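Local atomic coordinates of mosquitocidal toxin (Bacillus sphaericus, PDB entry 2CB4), a protein that probably transfers ADP-ribose from NAD+ to target proteins through its catalytic domain, one part of a larger toxin that kills mosquitoes. Residues V204-N209 against I227-W232; F191-Y196 against N219-P224; I151-I156 against Y196-G201. The protein carries 1 engineered substitution. All blocks are in the same frame, centred on the assembly; numbering follows the deposited sequence.

Contact 1: V204-N209 against I227-W232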
loop_
_atom_site.group_PDB
_atom_site.type_symbol
_atom_site.label_atom_id
_atom_site.label_comp_id
_atom_site.label_asym_id
_atom_site.label_seq_id
_atom_site.Cartn_x
_atom_site.Cartn_y
_atom_site.Cartn_z
ATOM N N VAL A 204 36.272 19.220 -21.442
ATOM C CA VAL A 204 35.833 20.552 -21.046
ATOM C C VAL A 204 36.210 20.813 -19.584
ATOM O O VAL A 204 36.235 21.953 -19.137
ATOM C CB VAL A 204 34.299 20.764 -21.300
ATOM C CG1 VAL A 204 33.959 20.564 -22.783
ATOM C CG2 VAL A 204 33.483 19.846 -20.431
ATOM N N ARG A 205 36.569 19.753 -18.858
ATOM C CA ARG A 205 36.946 19.914 -17.470
ATOM C C ARG A 205 37.643 18.697 -16.921
ATOM O O ARG A 205 37.338 17.569 -17.309
ATOM C CB ARG A 205 35.695 20.180 -16.645
ATOM C CG ARG A 205 35.924 20.362 -15.175
ATOM C CD ARG A 205 34.739 21.109 -14.600
ATOM N NE ARG A 205 34.844 22.544 -14.835
ATOM C CZ ARG A 205 33.816 23.346 -15.130
ATOM N NH1 ARG A 205 32.592 22.849 -15.248
ATOM N NH2 ARG A 205 34.021 24.643 -15.331
ATOM N N ILE A 206 38.555 18.944 -15.981
ATOM C CA ILE A 206 39.286 17.892 -15.287
ATOM C C ILE A 206 38.919 18.035 -13.817
ATOM O O ILE A 206 39.071 19.104 -13.245
ATOM C CB ILE A 206 40.821 18.031 -15.450
ATOM C CG1 ILE A 206 41.189 17.890 -16.932
ATOM C CG2 ILE A 206 41.555 16.947 -14.609
ATOM C CD1 ILE A 206 42.567 18.407 -17.273
ATOM N N TRP A 207 38.385 16.962 -13.244
ATOM C CA TRP A 207 37.958 16.925 -11.855
ATOM C C TRP A 207 38.959 16.127 -11.036
ATOM O O TRP A 207 39.337 15.019 -11.420
ATOM C CB TRP A 207 36.622 16.192 -11.745
ATOM C CG TRP A 207 35.467 16.940 -12.334
ATOM C CD1 TRP A 207 34.965 16.842 -13.628
ATOM C CD2 TRP A 207 34.621 17.854 -11.642
ATOM N NE1 TRP A 207 33.888 17.678 -13.768
ATOM C CE2 TRP A 207 33.654 18.314 -12.570
ATOM C CE3 TRP A 207 34.613 18.369 -10.332
ATOM C CZ2 TRP A 207 32.674 19.248 -12.219
ATOM C CZ3 TRP A 207 33.637 19.301 -9.995
ATOM C CH2 TRP A 207 32.662 19.714 -10.935
ATOM N N ILE A 208 39.355 16.689 -9.896
ATOM C CA ILE A 208 40.268 16.036 -8.974
ATOM C C ILE A 208 39.467 15.637 -7.737
ATOM O O ILE A 208 38.689 16.435 -7.230
ATOM C CB ILE A 208 41.393 16.989 -8.522
ATOM C CG1 ILE A 208 42.095 17.641 -9.736
ATOM C CG2 ILE A 208 42.394 16.254 -7.648
ATOM C CD1 ILE A 208 42.766 16.659 -10.609
ATOM N N ASN A 209 39.648 14.404 -7.266
ATOM C CA ASN A 209 38.974 13.922 -6.051
ATOM C C ASN A 209 39.971 14.182 -4.901
ATOM O O ASN A 209 40.955 13.469 -4.774
ATOM C CB ASN A 209 38.713 12.418 -6.144
ATOM C CG ASN A 209 38.005 11.878 -4.924
ATOM O OD1 ASN A 209 37.634 12.623 -4.024
ATOM N ND2 ASN A 209 37.784 10.578 -4.903
ATOM N N ILE A 227 42.969 23.711 -19.404
ATOM C CA ILE A 227 41.649 23.161 -19.315
ATOM C C ILE A 227 41.196 23.387 -17.861
ATOM O O ILE A 227 41.983 23.229 -16.926
ATOM C CB ILE A 227 41.612 21.679 -19.808
ATOM C CG1 ILE A 227 41.316 21.683 -21.311
ATOM C CG2 ILE A 227 40.511 20.884 -19.113
ATOM C CD1 ILE A 227 41.884 20.584 -21.955
ATOM N N SER A 228 39.949 23.826 -17.678
ATOM C CA SER A 228 39.398 24.043 -16.320
ATOM C C SER A 228 39.686 22.784 -15.451
ATOM O O SER A 228 39.309 21.667 -15.807
ATOM C CB SER A 228 37.866 24.239 -16.423
ATOM O OG SER A 228 37.222 24.409 -15.154
ATOM N N LYS A 229 40.368 22.975 -14.330
ATOM C CA LYS A 229 40.679 21.898 -13.397
ATOM C C LYS A 229 39.967 22.232 -12.082
ATOM O O LYS A 229 40.189 23.288 -11.503
ATOM C CB LYS A 229 42.177 21.778 -13.175
ATOM C CG LYS A 229 42.556 20.689 -12.194
ATOM C CD LYS A 229 44.057 20.400 -12.249
ATOM C CE LYS A 229 44.462 19.685 -13.534
ATOM N NZ LYS A 229 45.899 19.206 -13.536
ATOM N N VAL A 230 39.084 21.344 -11.629
ATOM C CA VAL A 230 38.311 21.581 -10.424
ATOM C C VAL A 230 38.502 20.521 -9.338
ATOM O O VAL A 230 38.524 19.328 -9.624
ATOM C CB VAL A 230 36.789 21.703 -10.798
ATOM C CG1 VAL A 230 35.923 21.925 -9.583
ATOM C CG2 VAL A 230 36.581 22.827 -11.781
ATOM N N PHE A 231 38.630 20.980 -8.090
ATOM C CA PHE A 231 38.734 20.105 -6.920
ATOM C C PHE A 231 37.324 19.908 -6.442
ATOM O O PHE A 231 36.645 20.842 -6.059
ATOM C CB PHE A 231 39.619 20.707 -5.824
ATOM C CG PHE A 231 41.044 20.720 -6.213
ATOM C CD1 PHE A 231 41.901 19.716 -5.793
ATOM C CD2 PHE A 231 41.485 21.630 -7.180
ATOM C CE1 PHE A 231 43.217 19.683 -6.235
ATOM C CE2 PHE A 231 42.801 21.598 -7.645
ATOM C CZ PHE A 231 43.668 20.620 -7.162
ATOM N N TRP A 232 36.877 18.669 -6.518
ATOM C CA TRP A 232 35.530 18.338 -6.167
ATOM C C TRP A 232 35.186 18.402 -4.690
ATOM O O TRP A 232 36.038 18.198 -3.825
ATOM C CB TRP A 232 35.278 16.915 -6.684
ATOM C CG TRP A 232 33.885 16.397 -6.416
ATOM C CD1 TRP A 232 32.760 16.609 -7.189
ATOM C CD2 TRP A 232 33.456 15.589 -5.289
ATOM N NE1 TRP A 232 31.676 15.989 -6.607
ATOM C CE2 TRP A 232 32.069 15.364 -5.444
ATOM C CE3 TRP A 232 34.105 15.072 -4.151
ATOM C CZ2 TRP A 232 31.325 14.603 -4.532
ATOM C CZ3 TRP A 232 33.352 14.344 -3.226
ATOM C CH2 TRP A 232 31.976 14.112 -3.435
#

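Contact 2: F191-Y196 against N219-P224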
loop_
_atom_site.group_PDB
_atom_site.type_symbol
_atom_site.label_atom_id
_atom_site.label_comp_id
_atom_site.label_asym_id
_atom_site.label_seq_id
_atom_site.Cartn_x
_atom_site.Cartn_y
_atom_site.Cartn_z
ATOM N N PHE A 191 39.418 5.434 -4.121
ATOM C CA PHE A 191 40.324 4.843 -5.118
ATOM C C PHE A 191 40.190 5.510 -6.500
ATOM O O PHE A 191 40.821 5.078 -7.473
ATOM C CB PHE A 191 40.045 3.345 -5.226
ATOM C CG PHE A 191 40.260 2.627 -3.925
ATOM C CD1 PHE A 191 41.497 2.756 -3.256
ATOM C CD2 PHE A 191 39.241 1.898 -3.326
ATOM C CE1 PHE A 191 41.699 2.139 -2.025
ATOM C CE2 PHE A 191 39.441 1.290 -2.100
ATOM C CZ PHE A 191 40.675 1.426 -1.432
ATOM N N ILE A 192 39.353 6.545 -6.579
ATOM C CA ILE A 192 39.112 7.269 -7.824
ATOM C C ILE A 192 39.787 8.610 -7.678
ATOM O O ILE A 192 39.388 9.448 -6.862
ATOM C CB ILE A 192 37.585 7.395 -8.145
ATOM C CG1 ILE A 192 36.870 6.060 -7.846
ATOM C CG2 ILE A 192 37.375 7.843 -9.589
ATOM C CD1 ILE A 192 35.349 6.093 -8.046
ATOM N N ARG A 193 40.865 8.782 -8.434
ATOM C CA ARG A 193 41.660 9.985 -8.329
ATOM C C ARG A 193 41.139 11.210 -9.054
ATOM O O ARG A 193 41.258 12.330 -8.572
ATOM C CB ARG A 193 43.117 9.716 -8.770
ATOM C CG ARG A 193 44.006 10.957 -8.481
ATOM C CD ARG A 193 45.468 10.625 -8.481
ATOM N NE ARG A 193 45.955 10.468 -9.840
ATOM C CZ ARG A 193 47.209 10.194 -10.162
ATOM N NH1 ARG A 193 48.113 10.063 -9.219
ATOM N NH2 ARG A 193 47.561 10.057 -11.433
ATOM N N SER A 194 40.615 11.005 -10.253
ATOM C CA SER A 194 40.145 12.126 -11.038
ATOM C C SER A 194 39.222 11.640 -12.135
ATOM O O SER A 194 38.990 10.444 -12.299
ATOM C CB SER A 194 41.371 12.810 -11.691
ATOM O OG SER A 194 42.019 11.943 -12.645
ATOM N N THR A 195 38.740 12.577 -12.929
ATOM C CA THR A 195 37.938 12.223 -14.088
ATOM C C THR A 195 38.002 13.333 -15.123
ATOM O O THR A 195 38.171 14.502 -14.787
ATOM C CB THR A 195 36.455 11.837 -13.747
ATOM O OG1 THR A 195 35.871 11.188 -14.887
ATOM C CG2 THR A 195 35.613 13.066 -13.392
ATOM N N TYR A 196 37.894 12.956 -16.386
ATOM C CA TYR A 196 37.838 13.913 -17.473
ATOM C C TYR A 196 36.361 14.003 -17.826
ATOM O O TYR A 196 35.710 12.976 -18.020
ATOM C CB TYR A 196 38.486 13.365 -18.737
ATOM C CG TYR A 196 39.968 13.361 -18.727
ATOM C CD1 TYR A 196 40.679 14.124 -17.816
ATOM C CD2 TYR A 196 40.670 12.590 -19.630
ATOM C CE1 TYR A 196 42.065 14.109 -17.796
ATOM C CE2 TYR A 196 42.051 12.590 -19.644
ATOM C CZ TYR A 196 42.746 13.348 -18.723
ATOM O OH TYR A 196 44.116 13.316 -18.733
ATOM N N ASN A 219 48.808 16.241 -7.790
ATOM C CA ASN A 219 49.443 17.116 -8.789
ATOM C C ASN A 219 49.949 16.368 -10.012
ATOM O O ASN A 219 50.298 16.987 -11.008
ATOM C CB ASN A 219 50.567 17.934 -8.160
ATOM C CG ASN A 219 50.041 19.091 -7.355
ATOM O OD1 ASN A 219 50.393 19.261 -6.190
ATOM N ND2 ASN A 219 49.133 19.858 -7.956
ATOM N N ASP A 220 49.973 15.040 -9.938
ATOM C CA ASP A 220 50.429 14.233 -11.066
ATOM C C ASP A 220 49.327 14.033 -12.100
ATOM O O ASP A 220 49.569 13.447 -13.153
ATOM C CB ASP A 220 50.918 12.851 -10.603
ATOM C CG ASP A 220 52.082 12.926 -9.628
ATOM O OD1 ASP A 220 52.788 13.966 -9.583
ATOM O OD2 ASP A 220 52.281 11.924 -8.908
ATOM N N VAL A 221 48.105 14.461 -11.777
ATOM C CA VAL A 221 47.004 14.306 -12.704
ATOM C C VAL A 221 47.304 15.161 -13.943
ATOM O O VAL A 221 47.531 16.387 -13.871
ATOM C CB VAL A 221 45.622 14.659 -12.081
ATOM C CG1 VAL A 221 44.537 14.651 -13.173
ATOM C CG2 VAL A 221 45.279 13.709 -10.930
ATOM N N SER A 222 47.326 14.479 -15.076
ATOM C CA SER A 222 47.631 15.082 -16.368
ATOM C C SER A 222 46.397 15.441 -17.195
ATOM O O SER A 222 45.302 14.933 -16.980
ATOM C CB SER A 222 48.491 14.090 -17.197
ATOM O OG SER A 222 47.923 12.774 -17.198
ATOM N N GLY A 223 46.620 16.270 -18.201
ATOM C CA GLY A 223 45.589 16.666 -19.119
ATOM C C GLY A 223 46.171 17.770 -19.984
ATOM O O GLY A 223 47.289 18.241 -19.727
ATOM N N PRO A 224 45.411 18.191 -20.994
ATOM C CA PRO A 224 45.852 19.259 -21.878
ATOM C C PRO A 224 46.057 20.521 -21.068
ATOM O O PRO A 224 45.661 20.616 -19.894
ATOM C CB PRO A 224 44.679 19.427 -22.844
ATOM C CG PRO A 224 44.048 18.072 -22.913
ATOM C CD PRO A 224 44.303 17.401 -21.575
#

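Contact 3: I151-I156 against Y196-G201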
loop_
_atom_site.group_PDB
_atom_site.type_symbol
_atom_site.label_atom_id
_atom_site.label_comp_id
_atom_site.label_asym_id
_atom_site.label_seq_id
_atom_site.Cartn_x
_atom_site.Cartn_y
_atom_site.Cartn_z
ATOM N N ILE A 151 30.204 12.358 -21.400
ATOM C CA ILE A 151 30.719 11.119 -20.847
ATOM C C ILE A 151 31.946 11.449 -19.997
ATOM O O ILE A 151 32.655 12.452 -20.230
ATOM C CB ILE A 151 31.012 10.056 -21.959
ATOM C CG1 ILE A 151 31.198 8.665 -21.327
ATOM C CG2 ILE A 151 32.218 10.470 -22.824
ATOM C CD1 ILE A 151 31.163 7.540 -22.306
ATOM N N TYR A 152 32.181 10.618 -18.991
ATOM C CA TYR A 152 33.316 10.797 -18.086
ATOM C C TYR A 152 34.289 9.623 -18.210
ATOM O O TYR A 152 33.885 8.484 -18.420
ATOM C CB TYR A 152 32.803 10.878 -16.631
ATOM C CG TYR A 152 31.897 12.081 -16.398
ATOM C CD1 TYR A 152 32.431 13.311 -15.971
ATOM C CD2 TYR A 152 30.518 12.013 -16.675
ATOM C CE1 TYR A 152 31.624 14.418 -15.817
ATOM C CE2 TYR A 152 29.702 13.143 -16.534
ATOM C CZ TYR A 152 30.266 14.338 -16.106
ATOM O OH TYR A 152 29.484 15.469 -15.917
ATOM N N ARG A 153 35.577 9.912 -18.065
ATOM C CA ARG A 153 36.599 8.878 -18.064
ATOM C C ARG A 153 37.281 8.987 -16.703
ATOM O O ARG A 153 38.089 9.883 -16.472
ATOM C CB ARG A 153 37.620 9.095 -19.185
ATOM C CG ARG A 153 38.444 7.804 -19.504
ATOM C CD ARG A 153 39.594 8.183 -20.431
ATOM N NE ARG A 153 40.681 8.683 -19.634
ATOM C CZ ARG A 153 41.940 8.718 -20.018
ATOM N NH1 ARG A 153 42.277 8.306 -21.222
ATOM N NH2 ARG A 153 42.855 9.177 -19.185
ATOM N N TYR A 154 36.908 8.101 -15.793
ATOM C CA TYR A 154 37.453 8.093 -14.448
ATOM C C TYR A 154 38.788 7.372 -14.388
ATOM O O TYR A 154 38.971 6.336 -15.056
ATOM C CB TYR A 154 36.450 7.446 -13.457
ATOM C CG TYR A 154 35.207 8.298 -13.239
ATOM C CD1 TYR A 154 35.169 9.245 -12.215
ATOM C CD2 TYR A 154 34.071 8.177 -14.084
ATOM C CE1 TYR A 154 34.052 10.049 -12.012
ATOM C CE2 TYR A 154 32.928 8.991 -13.879
ATOM C CZ TYR A 154 32.952 9.922 -12.845
ATOM O OH TYR A 154 31.891 10.728 -12.632
ATOM N N GLU A 155 39.688 7.923 -13.558
ATOM C CA GLU A 155 41.034 7.399 -13.306
ATOM C C GLU A 155 41.045 6.751 -11.926
ATOM O O GLU A 155 40.730 7.379 -10.914
ATOM C CB GLU A 155 42.074 8.520 -13.372
ATOM C CG GLU A 155 43.494 8.072 -13.063
ATOM C CD GLU A 155 44.405 9.246 -12.803
ATOM O OE1 GLU A 155 43.998 10.181 -12.077
ATOM O OE2 GLU A 155 45.509 9.274 -13.377
ATOM N N ILE A 156 41.407 5.479 -11.906
ATOM C CA ILE A 156 41.385 4.679 -10.686
ATOM C C ILE A 156 42.730 3.988 -10.355
ATOM O O ILE A 156 43.457 3.541 -11.256
ATOM C CB ILE A 156 40.303 3.549 -10.905
ATOM C CG1 ILE A 156 38.935 4.176 -11.221
ATOM C CG2 ILE A 156 40.259 2.544 -9.745
ATOM C CD1 ILE A 156 38.062 3.344 -12.107
ATOM N N TYR A 196 37.894 12.956 -16.386
ATOM C CA TYR A 196 37.838 13.913 -17.473
ATOM C C TYR A 196 36.361 14.003 -17.826
ATOM O O TYR A 196 35.710 12.976 -18.020
ATOM C CB TYR A 196 38.486 13.365 -18.737
ATOM C CG TYR A 196 39.968 13.361 -18.727
ATOM C CD1 TYR A 196 40.679 14.124 -17.816
ATOM C CD2 TYR A 196 40.670 12.590 -19.630
ATOM C CE1 TYR A 196 42.065 14.109 -17.796
ATOM C CE2 TYR A 196 42.051 12.590 -19.644
ATOM C CZ TYR A 196 42.746 13.348 -18.723
ATOM O OH TYR A 196 44.116 13.316 -18.733
ATOM N N GLU A 197 35.854 15.220 -17.969
ATOM C CA GLU A 197 34.480 15.419 -18.406
ATOM C C GLU A 197 34.549 15.784 -19.893
ATOM O O GLU A 197 35.119 16.806 -20.267
ATOM C CB GLU A 197 33.822 16.559 -17.635
ATOM C CG GLU A 197 32.443 16.887 -18.128
ATOM C CD GLU A 197 31.719 17.866 -17.231
ATOM O OE1 GLU A 197 32.209 18.171 -16.123
ATOM O OE2 GLU A 197 30.650 18.336 -17.641
ATOM N N TYR A 198 33.962 14.944 -20.745
ATOM C CA TYR A 198 33.943 15.203 -22.204
ATOM C C TYR A 198 32.550 15.613 -22.632
ATOM O O TYR A 198 31.566 15.027 -22.169
ATOM C CB TYR A 198 34.233 13.912 -22.988
ATOM C CG TYR A 198 35.639 13.374 -22.867
ATOM C CD1 TYR A 198 36.633 13.797 -23.737
ATOM C CD2 TYR A 198 35.967 12.393 -21.920
ATOM C CE1 TYR A 198 37.946 13.299 -23.649
ATOM C CE2 TYR A 198 37.276 11.868 -21.842
ATOM C CZ TYR A 198 38.252 12.321 -22.718
ATOM O OH TYR A 198 39.551 11.825 -22.667
ATOM N N HIS A 199 32.473 16.566 -23.560
ATOM C CA HIS A 199 31.198 16.999 -24.176
ATOM C C HIS A 199 31.489 16.861 -25.659
ATOM O O HIS A 199 32.445 17.465 -26.165
ATOM C CB HIS A 199 30.870 18.474 -23.874
ATOM C CG HIS A 199 30.515 18.734 -22.440
ATOM N ND1 HIS A 199 30.012 19.942 -22.003
ATOM C CD2 HIS A 199 30.620 17.950 -21.340
ATOM C CE1 HIS A 199 29.820 19.887 -20.695
ATOM N NE2 HIS A 199 30.168 18.688 -20.270
ATOM N N ASN A 200 30.728 16.015 -26.343
ATOM C CA ASN A 200 30.932 15.767 -27.774
ATOM C C ASN A 200 32.337 15.287 -28.126
ATOM O O ASN A 200 32.853 15.626 -29.209
ATOM C CB ASN A 200 30.616 16.993 -28.637
ATOM C CG ASN A 200 29.364 17.686 -28.218
ATOM O OD1 ASN A 200 29.239 18.901 -28.371
ATOM N ND2 ASN A 200 28.439 16.940 -27.642
ATOM N N GLY A 201 32.962 14.520 -27.225
ATOM C CA GLY A 201 34.286 13.968 -27.488
ATOM C C GLY A 201 35.415 14.904 -27.199
ATOM O O GLY A 201 36.566 14.570 -27.472
HETATM O O HOH W 1 45.028 10.825 -19.325
HETATM O O HOH W 2 40.605 9.060 -23.778
#

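Contact 1: V204-N209 against I227-W232
R205 and S228 meet because each sends its first side-chain branch anti to the backbone N (R205 CG at chi1 180°, S228 OG at chi1 178°), and a bend at chi3 (-81°) then swings the arginine NE round to the serine hydroxyl. The guanidinium grips it side-on: R205 NE lies 3.0 Å from S228 OG, and R205 NH2 reaches the same oxygen at 3.2 Å, with OG in the guanidinium plane. V230 joins this group to the indole, its CG2 packing on R205 NE and its CG1 touching W207 CZ3 at 3.5 Å. R205 CD and V230 CB cover one face of that indole, both displaced toward the rim, while W207 CZ3 meets the edge of the W232 ring. The indole nitrogens bond elsewhere, W207 NE1 to E197 and W232 NE1 to N87. On the other face of the sheet, I208 CB makes a CH-pi contact over F231, 4.2 Å from the ring centroid, and I206 CD1 packs on I227 CG2 at 3.7 Å. Four backbone bonds, from I206 N to S228 O (2.8 Å) through to W232 N to I208 O, make a parallel ladder; strand 204-208 carries on its other edge a classic beta bulge, where V204 and R205 both face E197. With two N-H groups directed at one oxygen, S228 OG serves as an acceptor, and the neighbouring positive charge would probably polarise its O-H bond.

Contact 2: F191-Y196 against N219-P224
Y196 reaches the loop 219-224 with its hydroxyl, donating from OH to S222 O at 2.7 Å. The donor sits above the carbonyl plane, 51° out of it, whereas the oxygen itself lies near the plane of the tyrosine ring, at its edge, with Y196 CE1 only 3.4 Å from S222 O. G223 CA approaches the same hydroxyl, 3.7 Å from Y196 OH. The apolar part of the first shell belongs to V221, whose two methyls divide the work. CG2 meets the arginine tip to tip, 3.5 Å from R193 NE, while CG1 rests on the serine hydroxyl, 3.7 Å from S194 OG. The backbone N of V221 lies over one face of the R193 guanidinium. D220 adds a looser electrostatic term: its OD2 is 4.6 Å from R193 NH1 and well out of the guanidinium plane, too far and too oblique for a salt bridge.

That R193 and S194, consecutive in a strand, both point toward the loop goes with the helical backbone of R193 (psi -40°). A bend at chi3 (77°) then places NE beside the valine. In the second shell one carboxylate positions both residues, E155 taking R193 NH2 in a salt bridge and S194 OG in a hydrogen bond, and T217 OG1 binds R193 NH1. V221 is backed by I208 of the adjoining strand, and its carbonyl receives a weak bond from K229 NZ. A connection with no alpha-helix or strand, only a 3-10 turn reaching 219-220, leaves strand 202-208, runs over the face of the sheet bearing Y196, I206 and I208, in the same general direction as strand 192-199, and returns as strand 229-231: a crossover between parallel neighbouring strands, at one flank of the ADP-ribosyltransferase sheet.

Contact 3: I151-I156 against Y196-G201
R153 and Y196, I151 and Y198 are joined by paired backbone bonds: R153 N to Y196 O and Y196 N to R153 O are both 3.1 Å, and Y198 N reaches I151 O at 2.9 Å, with I151 N to Y198 O completing the second pair. Between them lies Y152 with E197, a non-hydrogen-bonded pair. The result is an antiparallel ladder within the mixed sheet of the ADP-ribosyltransferase domain. Among the flat groups, the R153 guanidinium runs alongside the Y196 ring with the planes 20° apart, and Y196 CE2 lies over its face, 3.5 Å from R153 NH2. The edge of the Y198 ring meets I151 O and R153 CB. Across the other face of the sheet, Y152 and E197 lie side by side, Y152 CE1 touching E197 CG at 3.5 Å. Further out, one water donates to Y196 OH, whose own proton goes to S222 O, and accepts a weak bond from R153 NH2, while Y152 OH bonds to N241 O. The E197 carboxylate, extended from a CG anti to the backbone N (chi1 175°), receives H199 NE2 on the anti side of OE2 at 2.7 Å, N241 ND2 also at OE2, and W207 NE1 at OE1.

In the fold
Of the strands that make these contacts, 150-156 comes first, and contact 3 closes the longest of the three loops when the chain returns along strand 192-199. Before that loop is complete, 191-196 opens contact 2, so contacts 2 and 3 cross and share Y196. The chain then turns directly into strand 202-208, where contact 1 opens after contact 3 has closed; these two stand in series. Segment 219-224 completes contact 2 before strand 229-231 completes contact 1, which makes those two cross as well. Together contacts 1 and 3 join four successive neighbours of one sheet, bridged by the pairing of 192-199 with 202-208, while contact 2 lays the connecting loop over the middle two.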